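Local coordinates for YciF Bacterial Stress Response Protein (Salmonella enterica subsp. enterica serovar Typhimurium, PDB 4ERU) that is of unknown function but probably takes part in the bacterial stress response as a dimeric, metal-binding helical bundle of the ferritin-like class, at residues K7-L12 with A124-Q129; R36-E41 with Q45-H50; D62-V65 with G70-L73; N89-S94 with E99-A104. All coordinates share one frame; numbering follows the deposited sequence. Where two conformers were deposited one is given.

Contact 1: residues K7-L12 with A124-Q129; sequences KTVEDL and ATLAEQ
With CG1 anti to the backbone N (chi1 179°), Val-9 sets its two methyls on different neighbours: CG1 lies 4.1 Å from CD2 of Leu-126, and CG2 lies 4.0 Å from NE2 of Gln-129. Leu-126 instead has CG anti to its carbonyl carbon (chi1 -58°), and the fork of its two methyls is shared between two residues of the facing segment. CD2 goes to Val-9, while CD1 comes 4.0 Å from CG of Leu-12, the two leucine side chains meeting nearly at right angles. Gln-129 reaches out as a straight chain and passes its amide nitrogen across Val-9 at the more exposed border. Phe-13 and Leu-16 also pack on Leu-126, and Leu-12 touches Ala-103 of the second subunit. Just ahead of Val-9 the chain is fixed by reciprocal bonds: Asp-11 N donates to Thr-8 OG1 over 2.9 Å at 158°, and Thr-8 N returns a weak bond to Asp-11 OD2. That oxygen also accepts from Lys-7 N through its anti lone pair, at 3.2 Å. Thr-8 and Asp-11 thus form a capping box, which starts helix 9-37 where its first turn packs on helix 99-130 of the ferritin-like bundle.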
loop_
_atom_site.group_PDB
_atom_site.type_symbol
_atom_site.label_atom_id
_atom_site.label_comp_id
_atom_site.label_asym_id
_atom_site.label_seq_id
_atom_site.Cartn_x
_atom_site.Cartn_y
_atom_site.Cartn_z
ATOM N N LYS A 7 13.967 19.496 4.148
ATOM C CA LYS A 7 14.580 20.032 5.337
ATOM C C LYS A 7 13.532 20.318 6.392
ATOM O O LYS A 7 13.839 20.319 7.572
ATOM C CB LYS A 7 15.381 21.303 5.014
ATOM C CG LYS A 7 16.652 21.072 4.199
ATOM C CD LYS A 7 17.495 22.360 4.141
ATOM C CE LYS A 7 18.391 22.417 2.896
ATOM N NZ LYS A 7 17.596 22.379 1.612
ATOM N N THR A 8 12.299 20.573 5.971
ATOM C CA THR A 8 11.247 20.997 6.888
ATOM C C THR A 8 10.035 20.102 6.730
ATOM O O THR A 8 9.869 19.510 5.676
ATOM C CB THR A 8 10.764 22.422 6.553
ATOM O OG1 THR A 8 10.331 22.467 5.182
ATOM C CG2 THR A 8 11.868 23.447 6.776
ATOM N N VAL A 9 9.184 20.044 7.762
ATOM C CA VAL A 9 7.863 19.409 7.672
ATOM C C VAL A 9 7.071 19.955 6.485
ATOM O O VAL A 9 6.392 19.191 5.787
ATOM C CB VAL A 9 7.038 19.502 8.990
ATOM C CG1 VAL A 9 5.641 18.847 8.831
ATOM C CG2 VAL A 9 7.769 18.789 10.115
ATOM N N GLU A 10 7.177 21.261 6.248
ATOM C CA GLU A 10 6.537 21.908 5.099
ATOM C C GLU A 10 6.989 21.292 3.780
ATOM O O GLU A 10 6.157 20.989 2.932
ATOM C CB GLU A 10 6.809 23.418 5.092
ATOM C CG GLU A 10 6.221 24.196 6.300
ATOM C CD GLU A 10 6.983 24.080 7.668
ATOM O OE1 GLU A 10 7.942 23.278 7.864
ATOM O OE2 GLU A 10 6.571 24.818 8.591
ATOM N N ASP A 11 8.295 21.102 3.602
ATOM C CA ASP A 11 8.825 20.475 2.383
ATOM C C ASP A 11 8.334 19.041 2.256
ATOM O O ASP A 11 8.050 18.583 1.151
ATOM C CB ASP A 11 10.357 20.411 2.382
ATOM C CG ASP A 11 11.027 21.785 2.358
ATOM O OD1 ASP A 11 10.464 22.745 1.760
ATOM O OD2 ASP A 11 12.140 21.878 2.929
ATOM N N LEU A 12 8.261 18.329 3.383
ATOM C CA LEU A 12 7.852 16.927 3.359
ATOM C C LEU A 12 6.443 16.856 2.839
ATOM O O LEU A 12 6.164 16.063 1.962
ATOM C CB LEU A 12 7.933 16.269 4.741
ATOM C CG LEU A 12 7.470 14.810 4.897
ATOM C CD1 LEU A 12 8.196 13.869 3.918
ATOM C CD2 LEU A 12 7.724 14.345 6.334
ATOM N N ALA A 124 -2.979 13.981 5.983
ATOM C CA ALA A 124 -3.909 14.543 6.928
ATOM C C ALA A 124 -3.179 14.855 8.262
ATOM O O ALA A 124 -3.337 15.953 8.808
ATOM C CB ALA A 124 -5.098 13.641 7.142
ATOM N N THR A 125 -2.338 13.930 8.727
ATOM C CA THR A 125 -1.496 14.167 9.916
ATOM C C THR A 125 -0.637 15.439 9.798
ATOM O O THR A 125 -0.652 16.307 10.683
ATOM C CB THR A 125 -0.629 12.923 10.268
ATOM O OG1 THR A 125 -1.499 11.865 10.687
ATOM C CG2 THR A 125 0.369 13.234 11.425
ATOM N N LEU A 126 0.108 15.559 8.717
ATOM C CA LEU A 126 0.962 16.704 8.525
ATOM C C LEU A 126 0.148 17.987 8.311
ATOM O O LEU A 126 0.572 19.043 8.743
ATOM C CB LEU A 126 1.896 16.484 7.344
ATOM C CG LEU A 126 2.826 15.273 7.403
ATOM C CD1 LEU A 126 3.675 15.249 6.120
ATOM C CD2 LEU A 126 3.693 15.266 8.647
ATOM N N ALA A 127 -0.999 17.894 7.629
ATOM C CA ALA A 127 -1.847 19.070 7.462
ATOM C C ALA A 127 -2.295 19.618 8.813
ATOM O O ALA A 127 -2.212 20.822 9.029
ATOM C CB ALA A 127 -3.047 18.816 6.546
ATOM N N GLU A 128 -2.769 18.747 9.699
ATOM C CA GLU A 128 -3.173 19.125 11.057
ATOM C C GLU A 128 -2.040 19.799 11.814
ATOM O O GLU A 128 -2.218 20.879 12.380
ATOM C CB GLU A 128 -3.691 17.912 11.845
ATOM C CG GLU A 128 -4.314 18.291 13.206
ATOM C CD GLU A 128 -5.343 17.269 13.709
ATOM O OE1 GLU A 128 -5.144 16.050 13.512
ATOM O OE2 GLU A 128 -6.360 17.680 14.314
ATOM N N GLN A 129 -0.865 19.176 11.781
ATOM C CA GLN A 129 0.320 19.730 12.414
ATOM C C GLN A 129 0.695 21.116 11.875
ATOM O O GLN A 129 1.135 21.982 12.620
ATOM C CB GLN A 129 1.489 18.763 12.255
ATOM C CG GLN A 129 2.778 19.238 12.868
ATOM C CD GLN A 129 3.878 18.194 12.819
ATOM O OE1 GLN A 129 3.634 16.992 12.569
ATOM N NE2 GLN A 129 5.107 18.645 13.092
#

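Contact 2: residues R36-E41 with Q45-H50; sequences RATSNE and QAFQSH. With MG (magnesium ion), chain D; MLT (D-malate), chain C.
Thr-38 uses its two branches for quite different tasks: CG2 meets the edge of the Phe-47 ring at CD2, 4.2 Å away and near the ring plane, while OG1, set anti to the backbone N (chi1 170°), accepts from Asn-40 N in an ST turn and also hydrogen-bonds Asp-102. Further along, Gln-45 N donates to Glu-41 O over 2.7 Å, an ordinary first-turn bond of helix 41-66. The Glu-41 and Gln-45 side chains cross at about a right angle, but how closely their polar ends approach is doubtful, because Glu-41 is modelled in two positions. Each helix also carries a ligand of a bound group. On helix 9-37, the guanidinium of Arg-36 grips one D-malate carboxylate with two donors, NE to O5 at 2.6 Å and NH2 to O4 at 3.0 Å. Both bonds are nearly straight, 172° for the first, and the pairing limits rotation of the carboxylate. On helix 41-66, His-50 has a magnesium ion at its edge and in its ring plane, at a long 2.6 Å from NE2. A water, Glu-113, Glu-116 and Glu-146 also bind this ion, and Glu-146 serves a second magnesium with Glu-24 and Gln-57, a carboxylate-bridged pair of metal sites inside a helical bundle, as in ferritin-like proteins.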
loop_
_atom_site.group_PDB
_atom_site.type_symbol
_atom_site.label_atom_id
_atom_site.label_comp_id
_atom_site.label_asym_id
_atom_site.label_seq_id
_atom_site.Cartn_x
_atom_site.Cartn_y
_atom_site.Cartn_z
ATOM N N ARG A 36 -12.114 -2.254 -18.877
ATOM C CA ARG A 36 -12.377 -3.077 -20.097
ATOM C C ARG A 36 -11.928 -4.504 -19.915
ATOM O O ARG A 36 -12.545 -5.419 -20.454
ATOM C CB ARG A 36 -11.615 -2.532 -21.313
ATOM C CG ARG A 36 -12.044 -1.196 -21.756
ATOM C CD ARG A 36 -11.464 -0.862 -23.134
ATOM N NE ARG A 36 -10.005 -0.819 -23.211
ATOM C CZ ARG A 36 -9.223 0.232 -22.945
ATOM N NH1 ARG A 36 -9.716 1.398 -22.537
ATOM N NH2 ARG A 36 -7.912 0.113 -23.088
ATOM N N ALA A 37 -10.850 -4.676 -19.144
ATOM C CA ALA A 37 -10.166 -5.959 -18.992
ATOM C C ALA A 37 -10.973 -6.980 -18.209
ATOM O O ALA A 37 -10.705 -8.184 -18.273
ATOM C CB ALA A 37 -8.800 -5.760 -18.352
ATOM N N THR A 38 -11.976 -6.523 -17.480
ATOM C CA THR A 38 -12.810 -7.473 -16.765
ATOM C C THR A 38 -14.124 -7.736 -17.469
ATOM O O THR A 38 -14.780 -6.798 -17.959
ATOM C CB THR A 38 -13.048 -7.087 -15.287
ATOM O OG1 THR A 38 -14.054 -7.953 -14.752
ATOM C CG2 THR A 38 -13.479 -5.646 -15.135
ATOM N N SER A 39 -14.514 -9.016 -17.520
ATOM C CA SER A 39 -15.825 -9.418 -18.055
ATOM C C SER A 39 -16.919 -9.291 -16.996
ATOM O O SER A 39 -18.104 -9.237 -17.342
ATOM C CB SER A 39 -15.789 -10.865 -18.582
ATOM O OG SER A 39 -15.143 -11.692 -17.620
ATOM N N ASN A 40 -16.545 -9.265 -15.716
ATOM C CA ASN A 40 -17.547 -9.073 -14.672
ATOM C C ASN A 40 -18.047 -7.646 -14.675
ATOM O O ASN A 40 -17.272 -6.710 -14.464
ATOM C CB ASN A 40 -17.020 -9.395 -13.284
ATOM C CG ASN A 40 -18.114 -9.315 -12.236
ATOM O OD1 ASN A 40 -18.259 -8.315 -11.546
ATOM N ND2 ASN A 40 -18.934 -10.363 -12.159
ATOM N N GLU A 41 -19.345 -7.480 -14.910
ATOM C CA GLU A 41 -19.953 -6.159 -15.014
ATOM C C GLU A 41 -19.825 -5.317 -13.744
ATOM O O GLU A 41 -19.466 -4.141 -13.820
ATOM C CB GLU A 41 -21.420 -6.267 -15.450
ATOM C CG GLU A 41 -21.653 -5.794 -16.880
ATOM C CD GLU A 41 -21.238 -4.351 -17.073
ATOM O OE1 GLU A 41 -21.710 -3.477 -16.307
ATOM O OE2 GLU A 41 -20.435 -4.090 -17.992
ATOM N N GLN A 45 -18.047 -1.836 -13.414
ATOM C CA GLN A 45 -18.674 -0.634 -12.892
ATOM C C GLN A 45 -17.880 0.006 -11.749
ATOM O O GLN A 45 -17.860 1.214 -11.636
ATOM C CB GLN A 45 -20.110 -0.898 -12.434
ATOM C CG GLN A 45 -21.119 -0.989 -13.605
ATOM C CD GLN A 45 -22.440 -1.695 -13.224
ATOM O OE1 GLN A 45 -22.703 -1.970 -12.042
ATOM N NE2 GLN A 45 -23.268 -1.996 -14.229
ATOM N N ALA A 46 -17.250 -0.809 -10.906
ATOM C CA ALA A 46 -16.489 -0.299 -9.773
ATOM C C ALA A 46 -15.292 0.461 -10.307
ATOM O O ALA A 46 -14.959 1.519 -9.785
ATOM C CB ALA A 46 -16.028 -1.442 -8.855
ATOM N N PHE A 47 -14.666 -0.066 -11.363
ATOM C CA PHE A 47 -13.552 0.639 -12.001
ATOM C C PHE A 47 -13.932 1.993 -12.607
ATOM O O PHE A 47 -13.170 2.956 -12.467
ATOM C CB PHE A 47 -12.775 -0.237 -12.994
ATOM C CG PHE A 47 -11.866 -1.270 -12.326
ATOM C CD1 PHE A 47 -11.026 -0.915 -11.281
ATOM C CD2 PHE A 47 -11.853 -2.599 -12.764
ATOM C CE1 PHE A 47 -10.184 -1.866 -10.672
ATOM C CE2 PHE A 47 -11.018 -3.567 -12.165
ATOM C CZ PHE A 47 -10.187 -3.201 -11.105
ATOM N N GLN A 48 -15.099 2.081 -13.245
ATOM C CA GLN A 48 -15.550 3.363 -13.798
ATOM C C GLN A 48 -15.936 4.340 -12.684
ATOM O O GLN A 48 -15.627 5.525 -12.783
ATOM C CB GLN A 48 -16.687 3.184 -14.830
ATOM C CG GLN A 48 -16.360 2.196 -15.979
ATOM C CD GLN A 48 -15.595 2.814 -17.176
ATOM O OE1 GLN A 48 -15.631 2.265 -18.290
ATOM N NE2 GLN A 48 -14.920 3.951 -16.951
ATOM N N SER A 49 -16.585 3.848 -11.624
ATOM C CA SER A 49 -16.853 4.675 -10.424
ATOM C C SER A 49 -15.574 5.178 -9.765
ATOM O O SER A 49 -15.522 6.298 -9.287
ATOM C CB SER A 49 -17.589 3.898 -9.326
ATOM O OG SER A 49 -18.931 3.751 -9.657
ATOM N N HIS A 50 -14.577 4.316 -9.672
ATOM C CA HIS A 50 -13.325 4.714 -9.079
ATOM C C HIS A 50 -12.635 5.816 -9.896
ATOM O O HIS A 50 -12.030 6.736 -9.333
ATOM C CB HIS A 50 -12.407 3.507 -8.949
ATOM C CG HIS A 50 -11.207 3.777 -8.112
ATOM N ND1 HIS A 50 -10.143 2.901 -8.032
ATOM C CD2 HIS A 50 -10.903 4.817 -7.302
ATOM C CE1 HIS A 50 -9.227 3.400 -7.220
ATOM N NE2 HIS A 50 -9.660 4.565 -6.771
HETATM MG MG MG D . -7.677 5.267 -5.286
HETATM C C1 MLT C . -7.193 -7.127 -22.954
HETATM O O1 MLT C . -6.169 -7.843 -22.951
HETATM O O2 MLT C . -8.280 -7.492 -22.457
HETATM C C2 MLT C . -7.110 -5.768 -23.584
HETATM O O3 MLT C . -5.738 -5.374 -23.685
HETATM C C3 MLT C . -7.864 -4.762 -22.723
HETATM C C4 MLT C . -7.931 -3.434 -23.440
HETATM O O4 MLT C . -6.914 -2.707 -23.444
HETATM O O5 MLT C . -8.999 -3.115 -23.999
HETATM O O HOH W 1 -8.120 7.010 -6.263
#

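Contact 3: residues D62-V65 with G70-L73; sequences DQIV and GIKL
The last full turn of helix 41-66 meets an irregular, partly extended segment that has doubled back after the helix end, with the CA atoms of Val-65 and Ile-71 only 5.5 Å apart and Gly-70 at a positive phi of 72° just before. Val-65 carries most of the contact, its two methyls meeting different groups. Its CG2, anti to the carbonyl carbon, fits against the branch point of Leu-73, 3.5 Å from CG and 3.7 Å from CD2, a tight apolar approach. CG1, anti to the backbone N (chi1 174°), instead lies 3.6 Å from the carbonyl O of Ile-71. Ile-71 answers with both of its branches. Ile-71 CG2 rests on Val-65, 3.9 Å from its CA, whereas the long arm brings CD1 up against Ile-64, 3.8 Å from O and 4.2 Å from CG2. The Ile-64 carbonyl also accepts a hydrogen bond from Ser-67 OG. Around them, Ile-71 touches Phe-13, Leu-73 touches Leu-17 and Tyr-21, and Ile-64 packs on Ala-135, Leu-138 and Leu-139. The arrangement is a hydrophobic closure at one end of the four-helix bundle, in which the connection from helix 41-66 toward helix 79-93 lies across helix 9-37.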
loop_
_atom_site.group_PDB
_atom_site.type_symbol
_atom_site.label_atom_id
_atom_site.label_comp_id
_atom_site.label_asym_id
_atom_site.label_seq_id
_atom_site.Cartn_x
_atom_site.Cartn_y
_atom_site.Cartn_z
ATOM N N ASP A 62 -6.122 20.253 -6.170
ATOM C CA ASP A 62 -6.012 21.634 -6.681
ATOM C C ASP A 62 -6.532 22.651 -5.655
ATOM O O ASP A 62 -5.874 23.655 -5.397
ATOM C CB ASP A 62 -6.711 21.827 -8.030
ATOM C CG ASP A 62 -6.070 21.027 -9.132
ATOM O OD1 ASP A 62 -4.850 20.731 -9.058
ATOM O OD2 ASP A 62 -6.795 20.678 -10.078
ATOM N N GLN A 63 -7.689 22.361 -5.064
ATOM C CA GLN A 63 -8.228 23.157 -3.945
ATOM C C GLN A 63 -7.320 23.269 -2.729
ATOM O O GLN A 63 -7.209 24.342 -2.137
ATOM C CB GLN A 63 -9.581 22.627 -3.499
ATOM C CG GLN A 63 -10.680 22.789 -4.512
ATOM C CD GLN A 63 -11.978 22.231 -3.976
ATOM O OE1 GLN A 63 -12.693 21.528 -4.672
ATOM N NE2 GLN A 63 -12.277 22.528 -2.711
ATOM N N ILE A 64 -6.688 22.167 -2.329
ATOM C CA ILE A 64 -5.677 22.194 -1.264
ATOM C C ILE A 64 -4.531 23.162 -1.628
ATOM O O ILE A 64 -4.069 23.944 -0.781
ATOM C CB ILE A 64 -5.128 20.762 -0.950
ATOM C CG1 ILE A 64 -6.170 19.956 -0.159
ATOM C CG2 ILE A 64 -3.795 20.827 -0.208
ATOM C CD1 ILE A 64 -6.077 18.419 -0.320
ATOM N N VAL A 65 -4.084 23.092 -2.880
ATOM C CA VAL A 65 -2.993 23.925 -3.372
ATOM C C VAL A 65 -3.386 25.418 -3.353
ATOM O O VAL A 65 -2.593 26.258 -2.922
ATOM C CB VAL A 65 -2.498 23.455 -4.761
ATOM C CG1 VAL A 65 -1.443 24.413 -5.340
ATOM C CG2 VAL A 65 -1.918 22.055 -4.651
ATOM N N GLY A 70 2.475 29.051 -0.575
ATOM C CA GLY A 70 3.627 28.222 -0.238
ATOM C C GLY A 70 3.313 26.726 -0.133
ATOM O O GLY A 70 4.171 25.948 0.284
ATOM N N ILE A 71 2.077 26.322 -0.449
ATOM C CA ILE A 71 1.851 24.976 -0.953
ATOM C C ILE A 71 1.933 25.137 -2.460
ATOM O O ILE A 71 1.045 25.711 -3.077
ATOM C CB ILE A 71 0.487 24.370 -0.591
ATOM C CG1 ILE A 71 0.394 24.073 0.900
ATOM C CG2 ILE A 71 0.284 23.057 -1.392
ATOM C CD1 ILE A 71 -0.949 23.511 1.307
ATOM N N LYS A 72 3.041 24.689 -3.027
ATOM C CA LYS A 72 3.227 24.662 -4.464
ATOM C C LYS A 72 3.654 23.243 -4.844
ATOM O O LYS A 72 4.627 22.740 -4.283
ATOM C CB LYS A 72 4.299 25.680 -4.879
ATOM C CG LYS A 72 4.933 25.426 -6.280
ATOM C CD LYS A 72 5.371 26.749 -6.964
ATOM C CE LYS A 72 6.009 26.474 -8.348
ATOM N NZ LYS A 72 7.469 26.096 -8.216
ATOM N N LEU A 73 2.948 22.616 -5.785
ATOM C CA LEU A 73 3.288 21.262 -6.275
ATOM C C LEU A 73 4.541 21.214 -7.139
ATOM O O LEU A 73 4.772 22.113 -7.942
ATOM C CB LEU A 73 2.133 20.672 -7.081
ATOM C CG LEU A 73 0.798 20.540 -6.353
ATOM C CD1 LEU A 73 -0.240 19.945 -7.272
ATOM C CD2 LEU A 73 0.954 19.703 -5.089
#

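Contact 4: residues N89-S94 with E99-A104; sequences NEVIES and EVRDAA. With MLT (D-malate), chain C.
The D-malate pocket is partly built here, where helices 79-93 and 99-130 pack as a helical hairpin, their short segments antiparallel at 170° and 9.7 Å apart between axes. Ile-92 and Arg-101 line the pocket, which Lys-33 and Arg-36 of helix 9-37 complete. CG2 of Ile-92 stands over the centre of one guanidinium face of Arg-101, 3.9 Å above the plane, and is also 3.5 Å from malate O1. The arginine starts out with CG anti to the backbone N (chi1 -176°) and bends at chi3, which brings the group back over Ile-92. Deeper in the hairpin, CG1 of Val-91 presses on CB of Ala-104 at 3.6 Å. Arg-101 NH1 gives malate O2 only a weak bond, 3.4 Å long with an angle of 140°. Its stronger partner is the carbonyl of Ala-37, and NE is held by Thr-95 OG1. Met-4, Lys-7 and Leu-12 of the second subunit pack on Glu-90, Val-100 and Ala-104, respectively. The chemistry implies that protein groups fix the orientation of the guanidinium, one face of it covered by a methyl, so that Arg-101 probably acts on malate mainly through its positive charge, which would favour an anion there.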
loop_
_atom_site.group_PDB
_atom_site.type_symbol
_atom_site.label_atom_id
_atom_site.label_comp_id
_atom_site.label_asym_id
_atom_site.label_seq_id
_atom_site.Cartn_x
_atom_site.Cartn_y
_atom_site.Cartn_z
ATOM N N ASN A 89 -1.311 -4.284 -15.145
ATOM C CA ASN A 89 -1.216 -4.583 -16.573
ATOM C C ASN A 89 -0.621 -5.949 -16.866
ATOM O O ASN A 89 -1.059 -6.598 -17.819
ATOM C CB ASN A 89 -0.498 -3.465 -17.363
ATOM C CG ASN A 89 -1.300 -2.175 -17.373
ATOM O OD1 ASN A 89 -2.538 -2.202 -17.326
ATOM N ND2 ASN A 89 -0.607 -1.040 -17.381
ATOM N N GLU A 90 0.363 -6.372 -16.065
ATOM C CA GLU A 90 0.944 -7.713 -16.196
ATOM C C GLU A 90 -0.118 -8.790 -15.883
ATOM O O GLU A 90 -0.168 -9.836 -16.517
ATOM C CB GLU A 90 2.180 -7.897 -15.294
ATOM C CG GLU A 90 2.971 -9.231 -15.583
ATOM C CD GLU A 90 3.982 -9.660 -14.468
ATOM O OE1 GLU A 90 3.935 -9.082 -13.347
ATOM O OE2 GLU A 90 4.817 -10.591 -14.713
ATOM N N VAL A 91 -0.971 -8.518 -14.904
ATOM C CA VAL A 91 -2.069 -9.399 -14.620
ATOM C C VAL A 91 -2.918 -9.618 -15.875
ATOM O O VAL A 91 -3.256 -10.756 -16.204
ATOM C CB VAL A 91 -2.923 -8.876 -13.421
ATOM C CG1 VAL A 91 -4.318 -9.512 -13.403
ATOM C CG2 VAL A 91 -2.158 -9.130 -12.095
ATOM N N ILE A 92 -3.261 -8.540 -16.570
ATOM C CA ILE A 92 -4.085 -8.652 -17.780
ATOM C C ILE A 92 -3.413 -9.503 -18.871
ATOM O O ILE A 92 -4.057 -10.373 -19.463
ATOM C CB ILE A 92 -4.478 -7.278 -18.331
ATOM C CG1 ILE A 92 -5.287 -6.492 -17.283
ATOM C CG2 ILE A 92 -5.225 -7.437 -19.650
ATOM C CD1 ILE A 92 -5.364 -4.965 -17.590
ATOM N N GLU A 93 -2.131 -9.271 -19.129
ATOM C CA GLU A 93 -1.432 -10.074 -20.129
ATOM C C GLU A 93 -1.240 -11.537 -19.699
ATOM O O GLU A 93 -1.114 -12.399 -20.548
ATOM C CB GLU A 93 -0.104 -9.428 -20.545
ATOM C CG GLU A 93 -0.259 -8.051 -21.193
ATOM C CD GLU A 93 -1.140 -8.064 -22.435
ATOM O OE1 GLU A 93 -0.915 -8.916 -23.316
ATOM O OE2 GLU A 93 -2.053 -7.213 -22.535
ATOM N N SER A 94 -1.255 -11.819 -18.396
ATOM C CA SER A 94 -0.930 -13.165 -17.900
ATOM C C SER A 94 -2.121 -14.066 -17.608
ATOM O O SER A 94 -1.960 -15.127 -16.997
ATOM C CB SER A 94 -0.124 -13.063 -16.604
ATOM O OG SER A 94 1.099 -12.400 -16.835
ATOM N N GLU A 99 -12.888 -15.092 -14.244
ATOM C CA GLU A 99 -12.949 -14.837 -12.813
ATOM C C GLU A 99 -11.582 -14.847 -12.134
ATOM O O GLU A 99 -11.416 -14.215 -11.101
ATOM C CB GLU A 99 -13.938 -15.788 -12.104
ATOM C CG GLU A 99 -13.571 -17.264 -12.165
ATOM C CD GLU A 99 -13.742 -17.890 -13.582
ATOM O OE1 GLU A 99 -13.068 -18.915 -13.846
ATOM O OE2 GLU A 99 -14.527 -17.369 -14.428
ATOM N N VAL A 100 -10.615 -15.543 -12.719
ATOM C CA VAL A 100 -9.275 -15.608 -12.170
ATOM C C VAL A 100 -8.590 -14.262 -12.412
ATOM O O VAL A 100 -7.944 -13.707 -11.523
ATOM C CB VAL A 100 -8.434 -16.771 -12.791
ATOM C CG1 VAL A 100 -7.002 -16.788 -12.218
ATOM C CG2 VAL A 100 -9.133 -18.160 -12.572
ATOM N N ARG A 101 -8.744 -13.737 -13.624
ATOM C CA ARG A 101 -8.282 -12.387 -13.872
ATOM C C ARG A 101 -8.965 -11.420 -12.898
ATOM O O ARG A 101 -8.306 -10.572 -12.281
ATOM C CB ARG A 101 -8.521 -11.948 -15.328
ATOM C CG ARG A 101 -7.932 -10.543 -15.569
ATOM C CD ARG A 101 -8.336 -9.955 -16.898
ATOM N NE ARG A 101 -7.634 -10.638 -17.968
ATOM C CZ ARG A 101 -7.795 -10.388 -19.261
ATOM N NH1 ARG A 101 -8.672 -9.480 -19.695
ATOM N NH2 ARG A 101 -7.076 -11.074 -20.112
ATOM N N ASP A 102 -10.274 -11.557 -12.729
ATOM C CA ASP A 102 -10.985 -10.630 -11.857
ATOM C C ASP A 102 -10.375 -10.613 -10.442
ATOM O O ASP A 102 -10.093 -9.540 -9.901
ATOM C CB ASP A 102 -12.469 -10.958 -11.775
ATOM C CG ASP A 102 -13.193 -10.687 -13.090
ATOM O OD1 ASP A 102 -12.619 -10.026 -13.988
ATOM O OD2 ASP A 102 -14.326 -11.179 -13.247
ATOM N N ALA A 103 -10.185 -11.799 -9.876
ATOM C CA ALA A 103 -9.558 -11.944 -8.555
ATOM C C ALA A 103 -8.224 -11.217 -8.498
ATOM O O ALA A 103 -7.919 -10.545 -7.517
ATOM C CB ALA A 103 -9.377 -13.430 -8.201
ATOM N N ALA A 104 -7.431 -11.350 -9.552
ATOM C CA ALA A 104 -6.070 -10.833 -9.570
ATOM C C ALA A 104 -6.037 -9.332 -9.798
ATOM O O ALA A 104 -5.175 -8.629 -9.251
ATOM C CB ALA A 104 -5.234 -11.581 -10.632
HETATM C C1 MLT C . -7.193 -7.127 -22.954
HETATM O O1 MLT C . -6.169 -7.843 -22.951
HETATM O O2 MLT C . -8.280 -7.492 -22.457
HETATM C C2 MLT C . -7.110 -5.768 -23.584
HETATM O O3 MLT C . -5.738 -5.374 -23.685
HETATM C C3 MLT C . -7.864 -4.762 -22.723
HETATM C C4 MLT C . -7.931 -3.434 -23.440
HETATM O O4 MLT C . -6.914 -2.707 -23.444
HETATM O O5 MLT C . -8.999 -3.115 -23.999
#

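The four contacts fall into two pairs at the two ends of the helical bundle. Contacts 1 and 3 share one end, centres 13 Å apart; contacts 2 and 4 share the other, their centres also 13 Å apart and in direct touch. There Thr-38 OG1 lies 2.6 Å from Asp-102 OD1 and Ala-37 O 2.8 Å from Arg-101 NH1, both probable hydrogen bonds, and the two contacts bind the same D-malate from different helices. Helix 9-37 joins contacts 1 and 2, whose centres are 36 Å apart, and helix 99-130 joins contacts 1 and 4, whose centres are 38 Å apart. Contact 2 alone supplies a magnesium ligand, His-50, and contacts 1 and 4 both touch the second subunit.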